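Local coordinates for protein probable transcriptional regulator (Rhodococcus jostii, PDB 3ON2) that probably binds DNA as a transcriptional regulator of the TetR family, although its target genes and natural ligand are not established, at residues L13-E22 with H52-L63; E22-V30 with A103-M111. All coordinates share one frame; numbering follows the deposited sequence. Where two conformers were deposited one is given.

Contact 1: residues L13-E22 with H52-L63; sequences LRRVLLARAE and HFRDRQALLDAL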
loop_
_atom_site.group_PDB
_atom_site.type_symbol
_atom_site.label_atom_id
_atom_site.label_comp_id
_atom_site.label_asym_id
_atom_site.label_seq_id
_atom_site.Cartn_x
_atom_site.Cartn_y
_atom_site.Cartn_z
ATOM N N LEU A 13 8.964 -3.521 -22.303
ATOM C CA LEU A 13 10.118 -3.609 -21.401
ATOM C C LEU A 13 9.787 -3.066 -20.004
ATOM O O LEU A 13 10.174 -3.641 -18.995
ATOM C CB LEU A 13 11.300 -2.828 -21.958
ATOM C CG LEU A 13 12.478 -3.645 -22.421
ATOM C CD1 LEU A 13 13.588 -2.690 -22.882
ATOM C CD2 LEU A 13 12.939 -4.563 -21.270
ATOM N N ARG A 14 9.052 -1.959 -19.956
ATOM C CA ARG A 14 8.679 -1.366 -18.687
ATOM C C ARG A 14 7.920 -2.363 -17.816
ATOM O O ARG A 14 8.255 -2.569 -16.649
ATOM C CB ARG A 14 7.802 -0.136 -18.919
ATOM C CG ARG A 14 7.427 0.562 -17.633
ATOM C CD ARG A 14 6.457 1.704 -17.878
ATOM N NE ARG A 14 6.517 2.566 -16.720
ATOM C CZ ARG A 14 5.740 2.466 -15.649
ATOM N NH1 ARG A 14 4.764 1.570 -15.594
ATOM N NH2 ARG A 14 5.931 3.308 -14.647
ATOM N N ARG A 15 6.882 -2.971 -18.378
ATOM C CA ARG A 15 6.057 -3.890 -17.597
ATOM C C ARG A 15 6.838 -5.137 -17.197
ATOM O O ARG A 15 6.774 -5.565 -16.050
ATOM C CB ARG A 15 4.807 -4.297 -18.363
ATOM C CG ARG A 15 4.046 -5.437 -17.680
ATOM C CD ARG A 15 3.370 -4.972 -16.404
ATOM N NE ARG A 15 4.171 -5.197 -15.201
ATOM C CZ ARG A 15 4.228 -4.331 -14.203
ATOM N NH1 ARG A 15 3.562 -3.171 -14.278
ATOM N NH2 ARG A 15 4.953 -4.611 -13.136
ATOM N N VAL A 16 7.585 -5.700 -18.147
ATOM C CA VAL A 16 8.332 -6.938 -17.895
ATOM C C VAL A 16 9.362 -6.687 -16.793
ATOM O O VAL A 16 9.477 -7.462 -15.861
ATOM C CB VAL A 16 9.071 -7.426 -19.185
ATOM C CG1 VAL A 16 9.941 -8.642 -18.886
ATOM C CG2 VAL A 16 8.087 -7.756 -20.278
ATOM N N LEU A 17 10.111 -5.591 -16.923
ATOM C CA LEU A 17 11.135 -5.252 -15.917
ATOM C C LEU A 17 10.551 -4.983 -14.551
ATOM O O LEU A 17 11.127 -5.400 -13.564
ATOM C CB LEU A 17 12.017 -4.088 -16.355
ATOM C CG LEU A 17 13.015 -4.482 -17.450
ATOM C CD1 LEU A 17 13.808 -3.268 -17.880
ATOM C CD2 LEU A 17 13.970 -5.552 -16.943
ATOM N N LEU A 18 9.407 -4.308 -14.495
ATOM C CA LEU A 18 8.762 -4.049 -13.211
ATOM C C LEU A 18 8.278 -5.335 -12.539
ATOM O O LEU A 18 8.385 -5.464 -11.321
ATOM C CB LEU A 18 7.598 -3.059 -13.341
ATOM C CG LEU A 18 7.870 -1.559 -13.390
ATOM C CD1 LEU A 18 6.646 -0.738 -13.893
ATOM C CD2 LEU A 18 8.321 -1.078 -12.005
ATOM N N ALA A 19 7.738 -6.273 -13.311
ATOM C CA ALA A 19 7.294 -7.551 -12.719
ATOM C C ALA A 19 8.483 -8.382 -12.162
ATOM O O ALA A 19 8.427 -8.944 -11.059
ATOM C CB ALA A 19 6.514 -8.368 -13.736
ATOM N N ARG A 20 9.555 -8.454 -12.938
ATOM C CA ARG A 20 10.799 -9.089 -12.487
ATOM C C ARG A 20 11.412 -8.392 -11.258
ATOM O O ARG A 20 11.832 -9.068 -10.306
ATOM C CB ARG A 20 11.813 -9.091 -13.632
ATOM C CG ARG A 20 11.615 -10.194 -14.640
ATOM C CD ARG A 20 12.529 -10.013 -15.835
ATOM N NE ARG A 20 12.246 -10.981 -16.900
ATOM C CZ ARG A 20 12.818 -12.179 -16.999
ATOM N NH1 ARG A 20 13.705 -12.570 -16.088
ATOM N NH2 ARG A 20 12.494 -12.990 -18.003
ATOM N N ALA A 21 11.467 -7.049 -11.273
ATOM C CA ALA A 21 12.034 -6.286 -10.153
ATOM C C ALA A 21 11.285 -6.548 -8.870
ATOM O O ALA A 21 11.903 -6.702 -7.809
ATOM C CB ALA A 21 12.049 -4.778 -10.453
ATOM N N GLU A 22 9.953 -6.606 -8.970
ATOM C CA GLU A 22 9.115 -6.841 -7.789
ATOM C C GLU A 22 9.398 -8.238 -7.247
ATOM O O GLU A 22 9.518 -8.412 -6.036
ATOM C CB GLU A 22 7.630 -6.660 -8.093
ATOM C CG GLU A 22 6.791 -6.610 -6.809
ATOM C CD GLU A 22 5.320 -6.285 -7.036
ATOM O OE1 GLU A 22 4.995 -5.688 -8.083
ATOM O OE2 GLU A 22 4.495 -6.622 -6.152
ATOM N N HIS A 52 14.871 0.240 -20.821
ATOM C CA HIS A 52 13.743 1.180 -20.679
ATOM C C HIS A 52 13.998 2.332 -19.709
ATOM O O HIS A 52 13.987 3.496 -20.105
ATOM C CB HIS A 52 12.420 0.490 -20.309
ATOM C CG HIS A 52 11.333 1.465 -20.004
ATOM N ND1 HIS A 52 10.579 2.067 -20.989
ATOM C CD2 HIS A 52 10.907 1.987 -18.830
ATOM C CE1 HIS A 52 9.736 2.919 -20.433
ATOM N NE2 HIS A 52 9.898 2.868 -19.123
ATOM N N PHE A 53 14.204 2.001 -18.435
ATOM C CA PHE A 53 14.404 2.996 -17.395
ATOM C C PHE A 53 15.735 3.708 -17.561
ATOM O O PHE A 53 16.725 3.096 -17.905
ATOM C CB PHE A 53 14.316 2.320 -16.023
ATOM C CG PHE A 53 12.947 1.782 -15.722
ATOM C CD1 PHE A 53 11.925 2.633 -15.289
ATOM C CD2 PHE A 53 12.665 0.425 -15.887
ATOM C CE1 PHE A 53 10.649 2.140 -15.016
ATOM C CE2 PHE A 53 11.379 -0.071 -15.618
ATOM C CZ PHE A 53 10.383 0.789 -15.176
ATOM N N ARG A 54 15.743 5.002 -17.304
ATOM C CA ARG A 54 16.933 5.848 -17.471
ATOM C C ARG A 54 18.039 5.419 -16.501
ATOM O O ARG A 54 19.215 5.452 -16.845
ATOM C CB ARG A 54 16.537 7.308 -17.190
ATOM C CG ARG A 54 17.644 8.341 -17.224
ATOM C CD ARG A 54 17.697 9.107 -18.543
ATOM N NE ARG A 54 16.402 9.652 -18.960
ATOM C CZ ARG A 54 16.089 10.952 -19.006
ATOM N NH1 ARG A 54 14.886 11.317 -19.425
ATOM N NH2 ARG A 54 16.972 11.885 -18.645
ATOM N N ASP A 55 17.655 5.041 -15.283
ATOM C CA ASP A 55 18.604 4.614 -14.251
ATOM C C ASP A 55 17.856 3.856 -13.162
ATOM O O ASP A 55 16.623 3.730 -13.210
ATOM C CB ASP A 55 19.345 5.825 -13.651
ATOM C CG ASP A 55 18.386 6.949 -13.176
ATOM O OD1 ASP A 55 17.261 6.683 -12.687
ATOM O OD2 ASP A 55 18.772 8.134 -13.286
ATOM N N ARG A 56 18.604 3.349 -12.191
ATOM C CA ARG A 56 18.045 2.588 -11.096
ATOM C C ARG A 56 16.965 3.371 -10.377
ATOM O O ARG A 56 15.930 2.807 -10.019
ATOM C CB ARG A 56 19.142 2.212 -10.080
ATOM C CG ARG A 56 18.638 1.314 -8.933
ATOM C CD ARG A 56 19.813 0.648 -8.194
ATOM N NE ARG A 56 19.318 -0.403 -7.316
ATOM C CZ ARG A 56 19.242 -0.300 -5.992
ATOM N NH1 ARG A 56 18.753 -1.294 -5.267
ATOM N NH2 ARG A 56 19.661 0.800 -5.389
ATOM N N GLN A 57 17.225 4.649 -10.107
ATOM C CA GLN A 57 16.236 5.459 -9.392
ATOM C C GLN A 57 14.895 5.545 -10.139
ATOM O O GLN A 57 13.862 5.545 -9.507
ATOM C CB GLN A 57 16.766 6.861 -9.052
ATOM C CG GLN A 57 15.872 7.619 -8.075
ATOM C CD GLN A 57 15.819 6.937 -6.724
ATOM O OE1 GLN A 57 16.853 6.606 -6.172
ATOM N NE2 GLN A 57 14.613 6.709 -6.195
ATOM N N ALA A 58 14.917 5.592 -11.474
ATOM C CA ALA A 58 13.665 5.625 -12.231
ATOM C C ALA A 58 12.891 4.306 -12.031
ATOM O O ALA A 58 11.676 4.308 -11.878
ATOM C CB ALA A 58 13.932 5.891 -13.705
ATOM N N LEU A 59 13.609 3.188 -12.009
ATOM C CA LEU A 59 12.994 1.899 -11.672
ATOM C C LEU A 59 12.341 1.873 -10.268
ATOM O O LEU A 59 11.174 1.414 -10.099
ATOM C CB LEU A 59 14.026 0.769 -11.788
ATOM C CG LEU A 59 13.512 -0.609 -11.355
ATOM C CD1 LEU A 59 12.423 -1.076 -12.313
ATOM C CD2 LEU A 59 14.678 -1.604 -11.333
ATOM N N LEU A 60 13.072 2.366 -9.268
ATOM C CA LEU A 60 12.566 2.332 -7.884
ATOM C C LEU A 60 11.350 3.236 -7.718
ATOM O O LEU A 60 10.395 2.869 -7.013
ATOM C CB LEU A 60 13.638 2.714 -6.861
ATOM C CG LEU A 60 14.921 1.903 -6.844
ATOM C CD1 LEU A 60 15.941 2.526 -5.911
ATOM C CD2 LEU A 60 14.612 0.437 -6.448
ATOM N N ASP A 61 11.402 4.414 -8.356
ATOM C CA ASP A 61 10.290 5.367 -8.343
ATOM C C ASP A 61 9.043 4.718 -8.976
ATOM O O ASP A 61 7.937 4.888 -8.465
ATOM C CB ASP A 61 10.650 6.645 -9.115
ATOM C CG ASP A 61 11.686 7.539 -8.385
ATOM O OD1 ASP A 61 12.042 7.271 -7.202
ATOM O OD2 ASP A 61 12.123 8.544 -9.008
ATOM N N ALA A 62 9.239 3.994 -10.085
ATOM C CA ALA A 62 8.161 3.278 -10.777
ATOM C C ALA A 62 7.542 2.174 -9.916
ATOM O O ALA A 62 6.323 2.052 -9.880
ATOM C CB ALA A 62 8.641 2.710 -12.120
ATOM N N LEU A 63 8.375 1.395 -9.223
ATOM C CA LEU A 63 7.901 0.363 -8.289
ATOM C C LEU A 63 7.104 0.952 -7.136
ATOM O O LEU A 63 6.012 0.473 -6.794
ATOM C CB LEU A 63 9.098 -0.389 -7.700
ATOM C CG LEU A 63 9.692 -1.487 -8.573
ATOM C CD1 LEU A 63 11.072 -1.923 -8.032
ATOM C CD2 LEU A 63 8.725 -2.672 -8.617
HETATM O O HOH W 1 4.853 2.976 -11.957
#
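Leu18, Arg14 and Leu17 of the first helix of the TetR-type DNA-binding domain pack against Phe53, Ala62 and Leu63, an apolar contact of helix 13-28 with the loop and first turns leading into helix 56-81, with a polar edge. Helix 13-22 crosses helix 56-63 at -79°, the axes 10.5 Å apart; His52 and Phe53, at the end of the predicted helix-turn-helix motif, complete the other side. Leu18 fills the middle: its CD2 reaches Leu63 CG at 3.7 Å and also touches Ala62 CB and Leu59 CD1, while its CG meets Phe53 CZ at 3.9 Å, the two side chains crossing at about a right angle. Leu17 CB comes to the edge of the Phe53 ring. That ring is sandwiched within its own segment, His52 CD2 over the centre of one face and Leu59 CD1 over the rim of the other. Further along, Ala21 CB rests on Leu63 CD1 (3.9 Å); Leu38 of helix 35-41 touches Leu17, Ala21 and Leu59, closing the three-helix core. Arg14 borders this core. With CG anti to the backbone N (chi1 -178°) and the chain extended as far as NE, it runs past both aromatic residues: CB stands 3.7 Å from the centroid of the His52 ring, a CH-pi contact over the face, and CG lies 3.9 Å from Phe53 CZ. Beyond them, NH2 gives a hydrogen bond to a water (2.9 Å), which in turn donates to Ala62 O. An alanine at Arg14 keeps CB over His52 but would probably lose the CG contact with Phe53 and leave Ala62 O without its water-mediated link. No direct hydrogen bond joins the segments, so they are held by side-chain fit, with one water relaying the guanidinium to a backbone carbonyl.

Contact 2: residues E22-V30 with A103-M111; sequences ESTLEKDGV and AHRELLALM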
loop_
_atom_site.group_PDB
_atom_site.type_symbol
_atom_site.label_atom_id
_atom_site.label_comp_id
_atom_site.label_asym_id
_atom_site.label_seq_id
_atom_site.Cartn_x
_atom_site.Cartn_y
_atom_site.Cartn_z
ATOM N N GLU A 22 9.953 -6.606 -8.970
ATOM C CA GLU A 22 9.115 -6.841 -7.789
ATOM C C GLU A 22 9.398 -8.238 -7.247
ATOM O O GLU A 22 9.518 -8.412 -6.036
ATOM C CB GLU A 22 7.630 -6.660 -8.093
ATOM C CG GLU A 22 6.791 -6.610 -6.809
ATOM C CD GLU A 22 5.320 -6.285 -7.036
ATOM O OE1 GLU A 22 4.995 -5.688 -8.083
ATOM O OE2 GLU A 22 4.495 -6.622 -6.152
ATOM N N SER A 23 9.548 -9.214 -8.144
ATOM C CA SER A 23 9.851 -10.591 -7.720
ATOM C C SER A 23 11.204 -10.683 -6.967
ATOM O O SER A 23 11.303 -11.312 -5.923
ATOM C CB SER A 23 9.800 -11.545 -8.921
ATOM O OG SER A 23 10.012 -12.897 -8.516
ATOM N N THR A 24 12.232 -10.034 -7.493
ATOM C CA THR A 24 13.519 -9.955 -6.815
ATOM C C THR A 24 13.457 -9.164 -5.503
ATOM O O THR A 24 14.081 -9.546 -4.497
ATOM C CB THR A 24 14.520 -9.323 -7.760
ATOM O OG1 THR A 24 14.578 -10.132 -8.936
ATOM C CG2 THR A 24 15.908 -9.228 -7.134
ATOM N N LEU A 25 12.707 -8.064 -5.508
ATOM C CA LEU A 25 12.540 -7.250 -4.304
ATOM C C LEU A 25 12.030 -8.121 -3.174
ATOM O O LEU A 25 12.566 -8.075 -2.068
ATOM C CB LEU A 25 11.529 -6.125 -4.526
ATOM C CG LEU A 25 11.639 -4.729 -3.910
ATOM C CD1 LEU A 25 10.236 -4.149 -3.778
ATOM C CD2 LEU A 25 12.358 -4.608 -2.621
ATOM N N GLU A 26 10.987 -8.905 -3.456
ATOM C CA GLU A 26 10.335 -9.697 -2.416
ATOM C C GLU A 26 11.212 -10.849 -1.956
ATOM O O GLU A 26 11.167 -11.211 -0.791
ATOM C CB GLU A 26 8.922 -10.161 -2.829
ATOM C CG GLU A 26 7.860 -9.016 -2.914
ATOM C CD GLU A 26 7.596 -8.226 -1.597
ATOM O OE1 GLU A 26 7.990 -8.692 -0.478
ATOM O OE2 GLU A 26 6.967 -7.132 -1.681
ATOM N N LYS A 27 12.027 -11.399 -2.854
ATOM C CA LYS A 27 12.990 -12.445 -2.478
ATOM C C LYS A 27 14.254 -11.933 -1.777
ATOM O O LYS A 27 14.644 -12.461 -0.726
ATOM C CB LYS A 27 13.368 -13.308 -3.692
ATOM C CG LYS A 27 12.487 -14.528 -3.849
ATOM C CD LYS A 27 13.206 -15.663 -4.603
ATOM C CE LYS A 27 12.935 -17.051 -3.950
ATOM N NZ LYS A 27 11.502 -17.515 -4.019
ATOM N N ASP A 28 14.881 -10.908 -2.350
ATOM C CA ASP A 28 16.224 -10.499 -1.944
ATOM C C ASP A 28 16.302 -9.121 -1.269
ATOM O O ASP A 28 17.354 -8.748 -0.750
ATOM C CB ASP A 28 17.191 -10.531 -3.151
ATOM C CG ASP A 28 17.344 -11.936 -3.789
ATOM O OD1 ASP A 28 17.268 -12.969 -3.073
ATOM O OD2 ASP A 28 17.572 -12.003 -5.031
ATOM N N GLY A 29 15.215 -8.355 -1.280
ATOM C CA GLY A 29 15.256 -6.991 -0.755
ATOM C C GLY A 29 15.735 -5.950 -1.761
ATOM O O GLY A 29 16.252 -6.287 -2.823
ATOM N N VAL A 30 15.563 -4.675 -1.424
ATOM C CA VAL A 30 15.921 -3.563 -2.333
ATOM C C VAL A 30 17.400 -3.565 -2.774
ATOM O O VAL A 30 17.718 -3.186 -3.907
ATOM C CB VAL A 30 15.495 -2.187 -1.745
ATOM C CG1 VAL A 30 16.277 -1.862 -0.488
ATOM C CG2 VAL A 30 15.641 -1.063 -2.779
ATOM N N ALA A 103 1.120 -9.127 2.482
ATOM C CA ALA A 103 1.368 -9.741 1.184
ATOM C C ALA A 103 2.464 -9.068 0.371
ATOM O O ALA A 103 2.943 -9.660 -0.597
ATOM C CB ALA A 103 0.103 -9.823 0.356
ATOM N N HIS A 104 2.834 -7.837 0.721
ATOM C CA HIS A 104 3.786 -7.062 -0.074
ATOM C C HIS A 104 4.760 -6.338 0.849
ATOM O O HIS A 104 4.906 -5.110 0.785
ATOM C CB HIS A 104 3.039 -6.029 -0.921
ATOM C CG HIS A 104 1.971 -6.617 -1.781
ATOM N ND1 HIS A 104 2.242 -7.227 -2.990
ATOM C CD2 HIS A 104 0.629 -6.672 -1.625
ATOM C CE1 HIS A 104 1.111 -7.634 -3.541
ATOM N NE2 HIS A 104 0.116 -7.306 -2.734
ATOM N N ARG A 105 5.436 -7.101 1.696
ATOM C CA ARG A 105 6.264 -6.518 2.757
ATOM C C ARG A 105 7.441 -5.691 2.259
ATOM O O ARG A 105 7.641 -4.571 2.727
ATOM C CB ARG A 105 6.741 -7.613 3.710
ATOM C CG ARG A 105 5.589 -8.377 4.303
ATOM C CD ARG A 105 6.019 -9.320 5.407
ATOM N NE ARG A 105 4.955 -10.280 5.691
ATOM C CZ ARG A 105 5.007 -11.156 6.686
ATOM N NH1 ARG A 105 6.077 -11.196 7.462
ATOM N NH2 ARG A 105 4.011 -12.001 6.882
ATOM N N GLU A 106 8.228 -6.239 1.334
ATOM C CA GLU A 106 9.369 -5.485 0.764
ATOM C C GLU A 106 8.894 -4.325 -0.137
ATOM O O GLU A 106 9.508 -3.259 -0.153
ATOM C CB GLU A 106 10.344 -6.393 -0.004
ATOM C CG GLU A 106 11.046 -7.453 0.844
ATOM C CD GLU A 106 12.004 -6.853 1.863
ATOM O OE1 GLU A 106 12.336 -5.657 1.772
ATOM O OE2 GLU A 106 12.435 -7.578 2.775
ATOM N N LEU A 107 7.807 -4.523 -0.880
ATOM C CA LEU A 107 7.290 -3.426 -1.709
ATOM C C LEU A 107 6.800 -2.275 -0.828
ATOM O O LEU A 107 7.091 -1.115 -1.095
ATOM C CB LEU A 107 6.184 -3.888 -2.650
ATOM C CG LEU A 107 5.581 -2.741 -3.475
ATOM C CD1 LEU A 107 6.557 -2.264 -4.560
ATOM C CD2 LEU A 107 4.235 -3.171 -4.073
ATOM N N LEU A 108 6.093 -2.609 0.249
ATOM C CA LEU A 108 5.591 -1.586 1.140
ATOM C C LEU A 108 6.728 -0.780 1.813
ATOM O O LEU A 108 6.667 0.475 1.872
ATOM C CB LEU A 108 4.630 -2.212 2.169
ATOM C CG LEU A 108 3.810 -1.226 2.999
ATOM C CD1 LEU A 108 2.601 -0.714 2.227
ATOM C CD2 LEU A 108 3.410 -1.847 4.336
ATOM N N ALA A 109 7.768 -1.478 2.296
ATOM C CA ALA A 109 8.978 -0.786 2.790
ATOM C C ALA A 109 9.557 0.179 1.739
ATOM O O ALA A 109 9.909 1.334 2.074
ATOM C CB ALA A 109 10.024 -1.781 3.227
ATOM N N LEU A 110 9.654 -0.277 0.483
ATOM C CA LEU A 110 10.150 0.569 -0.598
ATOM C C LEU A 110 9.233 1.785 -0.828
ATOM O O LEU A 110 9.707 2.917 -0.958
ATOM C CB LEU A 110 10.359 -0.237 -1.892
ATOM C CG LEU A 110 10.776 0.557 -3.147
ATOM C CD1 LEU A 110 12.148 1.227 -3.006
ATOM C CD2 LEU A 110 10.787 -0.367 -4.373
HETATM N N MSE A 111 7.926 1.541 -0.876
HETATM C CA MSE A 111 6.925 2.588 -1.070
HETATM C C MSE A 111 7.121 3.720 -0.073
HETATM O O MSE A 111 7.262 4.866 -0.474
HETATM C CB MSE A 111 5.523 2.015 -0.904
HETATM C CG MSE A 111 5.059 1.217 -2.104
HETATM SE SE MSE A 111 3.578 0.037 -1.641
HETATM C CE MSE A 111 2.189 1.290 -1.010
HETATM O O HOH W 2 5.058 -7.737 -3.772
HETATM O O HOH W 3 13.114 -10.050 1.726
HETATM O O HOH W 4 14.364 -4.183 1.150
#
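Glu26 meets the start of helix 105-111 with both carboxylate oxygens: Glu106 N donates to OE1 at 3.1 Å, on the syn side, and Leu107 N donates to OE2 at 2.9 Å from above the carboxylate plane. Its chain leaves with CG beside the backbone N (chi1 -70°) and bends at chi2, which turns the carboxylate onto these two N-H groups. Beside it, Leu25 supplies the apolar half of the contact. Its CD1 lies 3.7 Å from Leu107 CA and 3.9 Å from Leu110 CD2, and its CD2 packs on Glu106 CB. Val30 CG2 extends this patch to Leu110 CD1, their side chains crossing at about a right angle. The helix of the DNA-binding domain thus meets, at 101° and with axes 8.5 Å apart, a short helix of the TetR-like C-terminal domain, and Glu26 accepts from backbone N-H groups in the first turn of that helix. Placed at the N-terminal end, its negative charge probably interacts favourably with the helix dipole. Around this first shell lie waters. One donates to Glu26 OE2 and to Glu22 OE2 (2.7 Å) and sits in the plane of the His104 ring at its edge, 3.0 Å from ND1, so that it ties Glu26 to the N-cap residue. Glu22, whose OE1 forms a salt bridge with Arg70 of helix 56-81, presents OE2 to this water; Arg70 also touches Leu107. Glu106, bent like Glu26, slides past it in the opposite direction; a second water donates to its OE1 (2.6 Å) and accepts from Val30 N. Gly29, whose positive phi ends helix 13-28, brings Val30 round to that water, and Leu33 covers Leu25.

How the contacts relate
Contacts 1 and 2 sit with their centres about 13 Å apart on the same side of the chain's centre and use successive parts of helix 13-28, with Glu22 in both. In sequence order the segments run 13-22, 22-30, 52-63, 103-111, so the two contacts interleave. Contact 1 lies within the DNA-binding domain, whereas contact 2 joins that domain to the C-terminal one. They also touch directly, since Leu63 CB is 3.7 Å from Leu110 CD2, and helix 56-81 runs on from contact 1 toward the C-terminal domain. A shift of helix 105-115 could therefore plausibly be felt by the helix-turn-helix region, consistent with the coupling of the two domains in TetR-family repressors.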